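PDB 3OK8: brain-specific angiogenesis inhibitor 1-associated protein 2-like protein 2 from Mus musculus, which binds phosphoinositides, including PtdIns(4,5)P2 headgroups, through its I-BAR (IMD) domain and induces planar or gently curved membrane structures. Local coordinates for residues 18-22 with 117-121. Residues are numbered along the deposited sequence.
Sequences YKSIM and IKDSC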
loop_
_atom_site.group_PDB
_atom_site.type_symbol
_atom_site.label_atom_id
_atom_site.label_comp_id
_atom_site.label_asym_id
_atom_site.label_seq_id
_atom_site.Cartn_x
_atom_site.Cartn_y
_atom_site.Cartn_z
ATOM N N TYR A 18 -0.873 -17.618 34.278
ATOM C CA TYR A 18 -2.250 -17.789 33.829
ATOM C C TYR A 18 -2.991 -16.458 33.764
ATOM O O TYR A 18 -3.837 -16.250 32.892
ATOM C CB TYR A 18 -3.000 -18.756 34.744
ATOM C CG TYR A 18 -2.615 -20.182 34.482
ATOM C CD1 TYR A 18 -2.896 -20.770 33.254
ATOM C CD2 TYR A 18 -1.950 -20.943 35.446
ATOM C CE1 TYR A 18 -2.536 -22.070 32.992
ATOM C CE2 TYR A 18 -1.587 -22.251 35.189
ATOM C CZ TYR A 18 -1.886 -22.806 33.962
ATOM O OH TYR A 18 -1.531 -24.092 33.674
ATOM N N LYS A 19 -2.683 -15.558 34.692
ATOM C CA LYS A 19 -3.321 -14.249 34.679
ATOM C C LYS A 19 -2.759 -13.340 33.589
ATOM O O LYS A 19 -3.471 -12.473 33.095
ATOM C CB LYS A 19 -3.270 -13.569 36.045
ATOM C CG LYS A 19 -4.416 -13.974 36.980
ATOM C CD LYS A 19 -4.250 -15.408 37.511
ATOM C CE LYS A 19 -5.538 -15.954 38.116
ATOM N NZ LYS A 19 -5.871 -15.302 39.419
ATOM N N SER A 20 -1.496 -13.534 33.212
ATOM C CA SER A 20 -0.932 -12.781 32.089
ATOM C C SER A 20 -1.629 -13.185 30.802
ATOM O O SER A 20 -1.914 -12.356 29.939
ATOM C CB SER A 20 0.568 -13.039 31.941
ATOM O OG SER A 20 1.334 -12.160 32.737
ATOM N N ILE A 21 -1.891 -14.479 30.673
ATOM C CA ILE A 21 -2.528 -15.004 29.478
ATOM C C ILE A 21 -3.973 -14.515 29.376
ATOM O O ILE A 21 -4.416 -14.101 28.322
ATOM C CB ILE A 21 -2.489 -16.552 29.450
ATOM C CG1 ILE A 21 -1.043 -17.051 29.341
ATOM C CG2 ILE A 21 -3.357 -17.102 28.318
ATOM C CD1 ILE A 21 -0.910 -18.568 29.472
ATOM N N MET A 22 -4.695 -14.544 30.486
ATOM C CA MET A 22 -6.134 -14.344 30.453
ATOM C C MET A 22 -6.552 -12.885 30.365
ATOM O O MET A 22 -7.603 -12.571 29.809
ATOM C CB MET A 22 -6.782 -14.997 31.682
ATOM C CG MET A 22 -6.919 -16.505 31.576
ATOM S SD MET A 22 -7.299 -17.320 33.142
ATOM C CE MET A 22 -9.023 -16.864 33.335
ATOM N N ILE A 117 -7.464 -22.059 28.690
ATOM C CA ILE A 117 -6.562 -21.618 29.744
ATOM C C ILE A 117 -7.298 -21.383 31.067
ATOM O O ILE A 117 -6.695 -21.482 32.137
ATOM C CB ILE A 117 -5.783 -20.347 29.338
ATOM C CG1 ILE A 117 -4.300 -20.662 29.143
ATOM C CG2 ILE A 117 -5.874 -19.308 30.419
ATOM C CD1 ILE A 117 -4.021 -21.792 28.196
ATOM N N LYS A 118 -8.593 -21.082 30.988
ATOM C CA LYS A 118 -9.411 -20.877 32.176
ATOM C C LYS A 118 -9.614 -22.205 32.910
ATOM O O LYS A 118 -9.530 -22.266 34.131
ATOM C CB LYS A 118 -10.761 -20.276 31.802
ATOM C CG LYS A 118 -11.371 -19.402 32.881
ATOM C CD LYS A 118 -12.713 -18.817 32.451
ATOM C CE LYS A 118 -13.896 -19.553 33.087
ATOM N NZ LYS A 118 -13.921 -21.013 32.784
ATOM N N ASP A 119 -9.891 -23.263 32.153
ATOM C CA ASP A 119 -10.028 -24.606 32.700
ATOM C C ASP A 119 -8.691 -25.123 33.212
ATOM O O ASP A 119 -8.623 -25.778 34.240
ATOM C CB ASP A 119 -10.571 -25.563 31.637
ATOM C CG ASP A 119 -12.028 -25.298 31.299
ATOM O OD1 ASP A 119 -12.753 -24.750 32.163
ATOM O OD2 ASP A 119 -12.448 -25.646 30.172
ATOM N N SER A 120 -7.631 -24.840 32.468
ATOM C CA SER A 120 -6.280 -25.213 32.858
ATOM C C SER A 120 -5.951 -24.593 34.213
ATOM O O SER A 120 -5.593 -25.287 35.170
ATOM C CB SER A 120 -5.293 -24.739 31.780
ATOM O OG SER A 120 -3.970 -25.169 32.038
ATOM N N CYS A 121 -6.102 -23.279 34.292
ATOM C CA CYS A 121 -5.887 -22.553 35.530
ATOM C C CYS A 121 -6.721 -23.092 36.692
ATOM O O CYS A 121 -6.222 -23.201 37.807
ATOM C CB CYS A 121 -6.184 -21.071 35.327
ATOM S SG CYS A 121 -5.966 -20.055 36.808
#
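Tyr-18 points toward the neighbouring helix, and its long aromatic side chain spans the gap. Cys-121 lies against one ring face: its CB makes a CH-pi contact, 3.8 Å from Tyr-18 CG, and its SG an oblique sulfur-aromatic approach. The CA atoms of Tyr-18 and Cys-121 are 6.2 Å apart, the nearest pair of the two segments, so a small residue suits the place. The polar tip of the tyrosine is accommodated by Ser-120, whose OG lies 3.1 Å from Tyr-18 OH, at hydrogen-bonding distance. Lys-19 points away, yet its long aliphatic chain grazes the cysteine sulfur. The segments lie on helices 5-66 and 71-147, nearly antiparallel here (162° between segment axes, 10.3 Å at closest approach); helix 153-217 completes the three-helix bundle of each I-BAR subunit, receiving Tyr-18 on Ala-178. Three residues after Tyr-18, branched Ile-21 fills the buried side, its CG2 3.8 Å from Ile-117 CG1. Flexible Met-22 closes the partly exposed side: Met-22 CG makes an unusually short carbon-carbon approach to Ile-117 CG2 (3.2 Å), and Met-22 CE lies 3.5 Å from Lys-118 CG.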